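Local coordinates for protein hypothetical acetyltransferase (PDB 1T82) that probably acts as a hotdog-fold thioesterase or acyltransferase on acyl thioester substrates, working as a dimer, at residues G88-P102 with K140-P153. Numbering follows the deposited sequence.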
ATOM      1  N   GLY B  88      11.238  20.196  -1.450  1.00 22.18           N
ATOM      2  CA  GLY B  88       9.895  20.102  -0.910  1.00 21.14           C
ATOM      3  C   GLY B  88       9.603  18.705  -0.403  1.00 19.41           C
ATOM      4  O   GLY B  88       9.973  17.720  -1.045  1.00 19.53           O
ATOM      5  N   ASP B  89       8.957  18.616   0.757  1.00 18.37           N
ATOM      6  CA  ASP B  89       8.604  17.329   1.346  1.00 18.33           C
ATOM      7  C   ASP B  89       7.334  16.808   0.682  1.00 16.32           C
ATOM      8  O   ASP B  89       6.257  17.389   0.837  1.00 14.70           O
ATOM      9  CB  ASP B  89       8.383  17.470   2.856  1.00 21.35           C
ATOM     10  CG  ASP B  89       8.010  16.154   3.515  1.00 26.71           C
ATOM     11  OD1 ASP B  89       8.643  15.130   3.182  1.00 30.77           O
ATOM     12  OD2 ASP B  89       7.098  16.141   4.372  1.00 30.39           O
ATOM     13  N   ILE B  90       7.473  15.704  -0.049  1.00 13.22           N
ATOM     14  CA  ILE B  90       6.362  15.085  -0.772  1.00 11.79           C
ATOM     15  C   ILE B  90       5.594  14.096   0.099  1.00 11.02           C
ATOM     16  O   ILE B  90       6.172  13.150   0.630  1.00 11.89           O
ATOM     17  CB  ILE B  90       6.881  14.337  -2.018  1.00 11.78           C
ATOM     18  CG1 ILE B  90       7.748  15.280  -2.856  1.00 12.37           C
ATOM     19  CG2 ILE B  90       5.710  13.806  -2.844  1.00 11.45           C
ATOM     20  CD1 ILE B  90       8.538  14.592  -3.956  1.00 14.40           C
ATOM     21  N   VAL B  91       4.290  14.310   0.236  1.00  8.53           N
ATOM     22  CA  VAL B  91       3.471  13.431   1.059  1.00 10.81           C
ATOM     23  C   VAL B  91       2.191  13.031   0.330  1.00 10.94           C
ATOM     24  O   VAL B  91       1.506  13.879  -0.243  1.00 12.64           O
ATOM     25  CB  VAL B  91       3.091  14.124   2.389  1.00 13.16           C
ATOM     26  CG1 VAL B  91       2.339  13.158   3.287  1.00 14.24           C
ATOM     27  CG2 VAL B  91       4.346  14.632   3.083  1.00 15.11           C
ATOM     28  N   LEU B  92       1.872  11.743   0.338  1.00  9.11           N
ATOM     29  CA  LEU B  92       0.650  11.286  -0.313  1.00  7.38           C
ATOM     30  C   LEU B  92      -0.523  11.627   0.600  1.00  8.13           C
ATOM     31  O   LEU B  92      -0.549  11.236   1.770  1.00  8.00           O
ATOM     32  CB  LEU B  92       0.708   9.775  -0.560  1.00  7.45           C
ATOM     33  CG  LEU B  92      -0.523   9.112  -1.191  1.00  6.38           C
ATOM     34  CD1 LEU B  92      -0.784   9.664  -2.591  1.00  7.01           C
ATOM     35  CD2 LEU B  92      -0.286   7.612  -1.252  1.00  7.96           C
ATOM     36  N   ALA B  93      -1.492  12.364   0.066  1.00  7.00           N
ATOM     37  CA  ALA B  93      -2.658  12.767   0.843  1.00  7.85           C
ATOM     38  C   ALA B  93      -3.804  11.773   0.734  1.00  7.76           C
ATOM     39  O   ALA B  93      -4.425  11.420   1.732  1.00  9.30           O
ATOM     40  CB  ALA B  93      -3.124  14.145   0.392  1.00 10.79           C
ATOM     41  N   ASP B  94      -4.095  11.336  -0.482  1.00  8.17           N
ATOM     42  CA  ASP B  94      -5.171  10.379  -0.686  1.00 10.19           C
ATOM     43  C   ASP B  94      -4.923   9.594  -1.955  1.00  9.97           C
ATOM     44  O   ASP B  94      -4.296  10.081  -2.898  1.00  8.26           O
ATOM     45  CB  ASP B  94      -6.524  11.089  -0.765  1.00 15.84           C
ATOM     46  CG  ASP B  94      -6.573  12.129  -1.857  1.00 22.24           C
ATOM     47  OD1 ASP B  94      -5.882  13.165  -1.729  1.00 28.11           O
ATOM     48  OD2 ASP B  94      -7.303  11.914  -2.851  1.00 28.67           O
ATOM     49  N   ALA B  95      -5.417   8.367  -1.979  1.00  7.18           N
ATOM     50  CA  ALA B  95      -5.220   7.534  -3.142  1.00  7.15           C
ATOM     51  C   ALA B  95      -6.332   6.524  -3.301  1.00  8.74           C
ATOM     52  O   ALA B  95      -6.985   6.132  -2.335  1.00  9.26           O
ATOM     53  CB  ALA B  95      -3.879   6.825  -3.045  1.00  7.16           C
ATOM     54  N   HIS B  96      -6.542   6.121  -4.546  1.00  7.71           N
ATOM     55  CA  HIS B  96      -7.545   5.132  -4.886  1.00  9.24           C
ATOM     56  C   HIS B  96      -6.849   4.094  -5.749  1.00  8.27           C
ATOM     57  O   HIS B  96      -6.112   4.441  -6.672  1.00  8.57           O
ATOM     58  CB  HIS B  96      -8.685   5.783  -5.665  1.00 14.17           C
ATOM     59  CG  HIS B  96      -9.715   4.811  -6.142  1.00 20.47           C
ATOM     60  ND1 HIS B  96     -10.314   3.894  -5.306  1.00 23.34           N
ATOM     61  CD2 HIS B  96     -10.256   4.612  -7.368  1.00 24.50           C
ATOM     62  CE1 HIS B  96     -11.177   3.171  -5.995  1.00 24.30           C
ATOM     63  NE2 HIS B  96     -11.162   3.586  -7.249  1.00 26.33           N
ATOM     64  N   ILE B  97      -7.069   2.819  -5.452  1.00  8.13           N
ATOM     65  CA  ILE B  97      -6.442   1.758  -6.235  1.00  6.51           C
ATOM     66  C   ILE B  97      -7.462   0.689  -6.599  1.00  8.11           C
ATOM     67  O   ILE B  97      -8.319   0.332  -5.791  1.00  7.52           O
ATOM     68  CB  ILE B  97      -5.254   1.111  -5.462  1.00  5.14           C
ATOM     69  CG1 ILE B  97      -4.579   0.040  -6.328  1.00  7.26           C
ATOM     70  CG2 ILE B  97      -5.749   0.503  -4.155  1.00  6.59           C
ATOM     71  CD1 ILE B  97      -3.235  -0.445  -5.786  1.00  7.01           C
ATOM     72  N   ARG B  98      -7.383   0.203  -7.835  1.00  6.98           N
ATOM     73  CA  ARG B  98      -8.275  -0.846  -8.302  1.00  8.68           C
ATOM     74  C   ARG B  98      -7.406  -1.995  -8.786  1.00  8.35           C
ATOM     75  O   ARG B  98      -6.459  -1.790  -9.543  1.00  9.06           O
ATOM     76  CB  ARG B  98      -9.154  -0.350  -9.455  1.00 11.15           C
ATOM     77  CG  ARG B  98      -9.951   0.904  -9.133  1.00 16.53           C
ATOM     78  CD  ARG B  98     -10.937   1.241 -10.248  1.00 20.28           C
ATOM     79  NE  ARG B  98     -12.062   0.313 -10.266  1.00 24.35           N
ATOM     80  CZ  ARG B  98     -13.062   0.333  -9.390  1.00 25.93           C
ATOM     81  NH1 ARG B  98     -14.044  -0.558  -9.481  1.00 25.54           N
ATOM     82  NH2 ARG B  98     -13.093   1.254  -8.433  1.00 24.31           N
ATOM     83  N   TYR B  99      -7.719  -3.202  -8.330  1.00  8.05           N
ATOM     84  CA  TYR B  99      -6.972  -4.381  -8.734  1.00  7.53           C
ATOM     85  C   TYR B  99      -7.786  -5.086  -9.815  1.00  8.82           C
ATOM     86  O   TYR B  99      -8.883  -5.579  -9.556  1.00 10.73           O
ATOM     87  CB  TYR B  99      -6.751  -5.304  -7.535  1.00  7.11           C
ATOM     88  CG  TYR B  99      -5.971  -4.663  -6.405  1.00  7.26           C
ATOM     89  CD1 TYR B  99      -6.615  -3.921  -5.415  1.00  7.32           C
ATOM     90  CD2 TYR B  99      -4.590  -4.821  -6.316  1.00  7.60           C
ATOM     91  CE1 TYR B  99      -5.897  -3.357  -4.355  1.00  6.86           C
ATOM     92  CE2 TYR B  99      -3.866  -4.259  -5.274  1.00  7.27           C
ATOM     93  CZ  TYR B  99      -4.520  -3.534  -4.297  1.00  6.57           C
ATOM     94  OH  TYR B  99      -3.801  -2.998  -3.261  1.00  7.46           O
ATOM     95  N   LEU B 100      -7.236  -5.129 -11.026  1.00 10.61           N
ATOM     96  CA  LEU B 100      -7.918  -5.727 -12.170  1.00  9.75           C
ATOM     97  C   LEU B 100      -7.620  -7.199 -12.413  1.00 12.02           C
ATOM     98  O   LEU B 100      -8.521  -7.974 -12.735  1.00 15.70           O
ATOM     99  CB  LEU B 100      -7.575  -4.943 -13.435  1.00  9.96           C
ATOM    100  CG  LEU B 100      -7.822  -3.433 -13.399  1.00 14.14           C
ATOM    101  CD1 LEU B 100      -7.389  -2.822 -14.726  1.00 16.61           C
ATOM    102  CD2 LEU B 100      -9.287  -3.155 -13.134  1.00 16.94           C
ATOM    103  N   ALA B 101      -6.357  -7.585 -12.278  1.00 10.62           N
ATOM    104  CA  ALA B 101      -5.972  -8.970 -12.507  1.00 12.52           C
ATOM    105  C   ALA B 101      -4.724  -9.325 -11.717  1.00 12.43           C
ATOM    106  O   ALA B 101      -3.929  -8.451 -11.366  1.00 11.77           O
ATOM    107  CB  ALA B 101      -5.732  -9.200 -13.998  1.00 13.12           C
ATOM    108  N   PRO B 102      -4.533 -10.620 -11.421  1.00 12.12           N
ATOM    109  CA  PRO B 102      -3.347 -11.026 -10.664  1.00 12.39           C
ATOM    110  C   PRO B 102      -2.053 -10.707 -11.414  1.00 12.30           C
ATOM    111  O   PRO B 102      -2.012 -10.742 -12.649  1.00 12.02           O
ATOM    112  CB  PRO B 102      -3.550 -12.532 -10.483  1.00 13.47           C
ATOM    113  CG  PRO B 102      -5.045 -12.670 -10.460  1.00 14.07           C
ATOM    114  CD  PRO B 102      -5.459 -11.753 -11.591  1.00 14.15           C
ATOM    115  N   LYS B 140      -0.225  -6.498 -19.971  1.00 16.30           N
ATOM    116  CA  LYS B 140      -1.627  -6.397 -19.598  1.00 14.68           C
ATOM    117  C   LYS B 140      -1.791  -5.519 -18.366  1.00 12.56           C
ATOM    118  O   LYS B 140      -1.047  -5.662 -17.395  1.00 11.96           O
ATOM    119  CB  LYS B 140      -2.216  -7.778 -19.311  1.00 17.46           C
ATOM    120  CG  LYS B 140      -3.686  -7.730 -18.930  1.00 21.42           C
ATOM    121  CD  LYS B 140      -4.257  -9.109 -18.661  1.00 25.32           C
ATOM    122  CE  LYS B 140      -3.640  -9.729 -17.424  1.00 26.69           C
ATOM    123  NZ  LYS B 140      -4.221 -11.065 -17.130  1.00 29.69           N
ATOM    124  N   LEU B 141      -2.764  -4.612 -18.412  1.00 11.70           N
ATOM    125  CA  LEU B 141      -3.038  -3.716 -17.291  1.00 10.57           C
ATOM    126  C   LEU B 141      -3.626  -4.540 -16.150  1.00 10.30           C
ATOM    127  O   LEU B 141      -4.698  -5.130 -16.294  1.00 11.25           O
ATOM    128  CB  LEU B 141      -4.034  -2.630 -17.711  1.00 11.63           C
ATOM    129  CG  LEU B 141      -4.423  -1.635 -16.608  1.00 11.25           C
ATOM    130  CD1 LEU B 141      -3.180  -0.912 -16.136  1.00  9.16           C
ATOM    131  CD2 LEU B 141      -5.458  -0.636 -17.124  1.00 12.00           C
ATOM    132  N   CYS B 142      -2.934  -4.568 -15.013  1.00  9.09           N
ATOM    133  CA  CYS B 142      -3.391  -5.350 -13.867  1.00  8.66           C
ATOM    134  C   CYS B 142      -3.848  -4.538 -12.657  1.00  7.14           C
ATOM    135  O   CYS B 142      -4.529  -5.065 -11.776  1.00  7.99           O
ATOM    136  CB  CYS B 142      -2.295  -6.331 -13.433  1.00  9.64           C
ATOM    137  SG  CYS B 142      -1.936  -7.632 -14.638  1.00 12.49           S
ATOM    138  N   ALA B 143      -3.461  -3.268 -12.599  1.00  7.64           N
ATOM    139  CA  ALA B 143      -3.869  -2.407 -11.492  1.00  7.47           C
ATOM    140  C   ALA B 143      -3.809  -0.932 -11.882  1.00  7.18           C
ATOM    141  O   ALA B 143      -2.957  -0.519 -12.672  1.00  7.38           O
ATOM    142  CB  ALA B 143      -3.005  -2.673 -10.251  1.00  8.35           C
ATOM    143  N   GLN B 144      -4.733  -0.156 -11.317  1.00  8.43           N
ATOM    144  CA  GLN B 144      -4.862   1.279 -11.583  1.00  8.67           C
ATOM    145  C   GLN B 144      -4.776   2.064 -10.277  1.00  7.77           C
ATOM    146  O   GLN B 144      -5.418   1.713  -9.286  1.00  9.04           O
ATOM    147  CB  GLN B 144      -6.203   1.557 -12.265  1.00 13.03           C
ATOM    148  CG  GLN B 144      -6.345   2.956 -12.833  1.00 18.95           C
ATOM    149  CD  GLN B 144      -5.373   3.223 -13.969  1.00 20.20           C
ATOM    150  OE1 GLN B 144      -5.427   2.576 -15.018  1.00 25.05           O
ATOM    151  NE2 GLN B 144      -4.473   4.175 -13.763  1.00 21.72           N
ATOM    152  N   PHE B 145      -4.009   3.149 -10.300  1.00  7.40           N
ATOM    153  CA  PHE B 145      -3.787   3.972  -9.117  1.00  7.73           C
ATOM    154  C   PHE B 145      -3.932   5.463  -9.401  1.00  8.77           C
ATOM    155  O   PHE B 145      -3.460   5.968 -10.416  1.00  7.09           O
ATOM    156  CB  PHE B 145      -2.381   3.654  -8.588  1.00  6.24           C
ATOM    157  CG  PHE B 145      -1.927   4.511  -7.431  1.00  7.77           C
ATOM    158  CD1 PHE B 145      -1.366   5.767  -7.649  1.00  8.09           C
ATOM    159  CD2 PHE B 145      -1.975   4.016  -6.131  1.00  8.98           C
ATOM    160  CE1 PHE B 145      -0.846   6.518  -6.587  1.00  8.41           C
ATOM    161  CE2 PHE B 145      -1.463   4.755  -5.065  1.00  7.23           C
ATOM    162  CZ  PHE B 145      -0.894   6.007  -5.294  1.00  7.84           C
ATOM    163  N   ASP B 146      -4.609   6.157  -8.495  1.00  8.67           N
ATOM    164  CA  ASP B 146      -4.797   7.591  -8.604  1.00 11.68           C
ATOM    165  C   ASP B 146      -4.392   8.165  -7.262  1.00 10.72           C
ATOM    166  O   ASP B 146      -4.954   7.808  -6.229  1.00 13.78           O
ATOM    167  CB  ASP B 146      -6.256   7.914  -8.928  1.00 16.37           C
ATOM    168  CG  ASP B 146      -6.591   7.641 -10.383  1.00 20.42           C
ATOM    169  OD1 ASP B 146      -6.042   8.349 -11.253  1.00 25.37           O
ATOM    170  OD2 ASP B 146      -7.386   6.719 -10.658  1.00 25.64           O
ATOM    171  N   GLY B 147      -3.390   9.034  -7.270  1.00  9.86           N
ATOM    172  CA  GLY B 147      -2.934   9.605  -6.024  1.00  8.63           C
ATOM    173  C   GLY B 147      -2.769  11.105  -6.049  1.00  9.32           C
ATOM    174  O   GLY B 147      -2.372  11.691  -7.056  1.00 10.26           O
ATOM    175  N   LEU B 148      -3.099  11.735  -4.933  1.00  8.44           N
ATOM    176  CA  LEU B 148      -2.946  13.176  -4.812  1.00  8.28           C
ATOM    177  C   LEU B 148      -1.754  13.394  -3.895  1.00  9.00           C
ATOM    178  O   LEU B 148      -1.801  13.036  -2.720  1.00  9.26           O
ATOM    179  CB  LEU B 148      -4.197  13.806  -4.193  1.00 10.71           C
ATOM    180  CG  LEU B 148      -4.094  15.307  -3.900  1.00 12.41           C
ATOM    181  CD1 LEU B 148      -3.825  16.063  -5.187  1.00 14.32           C
ATOM    182  CD2 LEU B 148      -5.379  15.795  -3.245  1.00 15.42           C
ATOM    183  N   TYR B 149      -0.678  13.958  -4.433  1.00  9.19           N
ATOM    184  CA  TYR B 149       0.510  14.211  -3.627  1.00  9.49           C
ATOM    185  C   TYR B 149       0.592  15.691  -3.294  1.00 10.75           C
ATOM    186  O   TYR B 149       0.203  16.537  -4.094  1.00 11.57           O
ATOM    187  CB  TYR B 149       1.786  13.790  -4.371  1.00  8.39           C
ATOM    188  CG  TYR B 149       1.892  12.305  -4.630  1.00  7.43           C
ATOM    189  CD1 TYR B 149       1.182  11.705  -5.669  1.00  7.95           C
ATOM    190  CD2 TYR B 149       2.677  11.492  -3.813  1.00  7.52           C
ATOM    191  CE1 TYR B 149       1.249  10.332  -5.889  1.00  8.24           C
ATOM    192  CE2 TYR B 149       2.750  10.114  -4.025  1.00  7.00           C
ATOM    193  CZ  TYR B 149       2.031   9.541  -5.063  1.00  7.81           C
ATOM    194  OH  TYR B 149       2.082   8.178  -5.265  1.00  8.65           O
ATOM    195  N   VAL B 150       1.095  15.997  -2.107  1.00 11.04           N
ATOM    196  CA  VAL B 150       1.240  17.380  -1.682  1.00 12.67           C
ATOM    197  C   VAL B 150       2.696  17.610  -1.314  1.00 12.20           C
ATOM    198  O   VAL B 150       3.260  16.877  -0.507  1.00 12.80           O
ATOM    199  CB  VAL B 150       0.355  17.683  -0.458  1.00 13.98           C
ATOM    200  CG1 VAL B 150       0.570  19.125  -0.004  1.00 15.91           C
ATOM    201  CG2 VAL B 150      -1.104  17.446  -0.806  1.00 15.31           C
ATOM    202  N   SER B 151       3.311  18.616  -1.927  1.00 12.26           N
ATOM    203  CA  SER B 151       4.705  18.922  -1.640  1.00 13.58           C
ATOM    204  C   SER B 151       4.799  20.239  -0.888  1.00 13.33           C
ATOM    205  O   SER B 151       4.261  21.253  -1.330  1.00 13.88           O
ATOM    206  CB  SER B 151       5.514  19.016  -2.932  1.00 13.13           C
ATOM    207  OG  SER B 151       6.875  19.281  -2.645  1.00 15.43           O
ATOM    208  N   VAL B 152       5.476  20.215   0.254  1.00 16.07           N
ATOM    209  CA  VAL B 152       5.644  21.413   1.067  1.00 19.42           C
ATOM    210  C   VAL B 152       7.100  21.873   1.063  1.00 20.09           C
ATOM    211  O   VAL B 152       8.004  21.115   1.417  1.00 19.63           O
ATOM    212  CB  VAL B 152       5.195  21.173   2.532  1.00 20.65           C
ATOM    213  CG1 VAL B 152       3.689  20.987   2.589  1.00 24.02           C
ATOM    214  CG2 VAL B 152       5.899  19.952   3.100  1.00 23.51           C
ATOM    215  N   PRO B 153       7.344  23.125   0.647  1.00 21.85           N
ATOM    216  CA  PRO B 153       8.693  23.696   0.596  1.00 23.81           C
ATOM    217  C   PRO B 153       9.271  23.924   1.990  1.00 24.61           C
ATOM    218  O   PRO B 153      10.488  23.708   2.168  1.00 26.88           O
ATOM    219  CB  PRO B 153       8.487  24.994  -0.180  1.00 23.50           C
ATOM    220  CG  PRO B 153       7.107  25.398   0.216  1.00 22.84           C
ATOM    221  CD  PRO B 153       6.347  24.093   0.156  1.00 22.88           C
TER
HETATM  222  O   HOH W   1      -6.495  10.517  -5.356  1.00 23.46           O
HETATM  223  O   HOH W   2      -3.497 -11.841 -14.691  1.00 25.33           O
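In the hotdog sheet, strand 89-99, the outermost of this chain's sheet, lies antiparallel to strand 140-152, and on the face that packs on helix 62-84 Leu92 meets Tyr149. Leu92 CD1 sits over the centre of the Tyr149 ring, 3.8 Å from its centroid, a CH-pi contact; with CG anti to the backbone N (chi1 178°), the branches lean across toward strand 140-152 and CD1 reaches the ring. Ile90 CG2 approaches the same ring obliquely, 3.9 Å from Tyr149 CD2, and the Tyr149 hydroxyl is hydrogen-bonded to Thr70 O of the helix. An alanine in place of Tyr149 would probably leave Leu92 CD1 without its aromatic floor and Thr70 O without this hydrogen bond. Leu92 CD2 also meets the edge of the Phe145 ring, while Ala95 CB lies 3.8 Å from Phe145 CE2.

Between Leu92 and Asp94 the register slips by one residue, a beta bulge: Ala93 N donates to Leu148 O at 2.9 Å, Leu148 N to Asp94 O, and the buried Asp94 N has no partner. Within strand 89-99, on the other face, Arg98 NH2 donates a hydrogen bond to His96 NE2 (3.3 Å), edge to edge within both planes. At the far end Cys142 O takes Leu100 N at 2.8 Å and Ala101 N at 3.2 Å, both from one face of its plane. Residues 94-98 pair antiparallel with a strand of the second subunit, continuing the sheet across the interface as in hotdog-fold dimers.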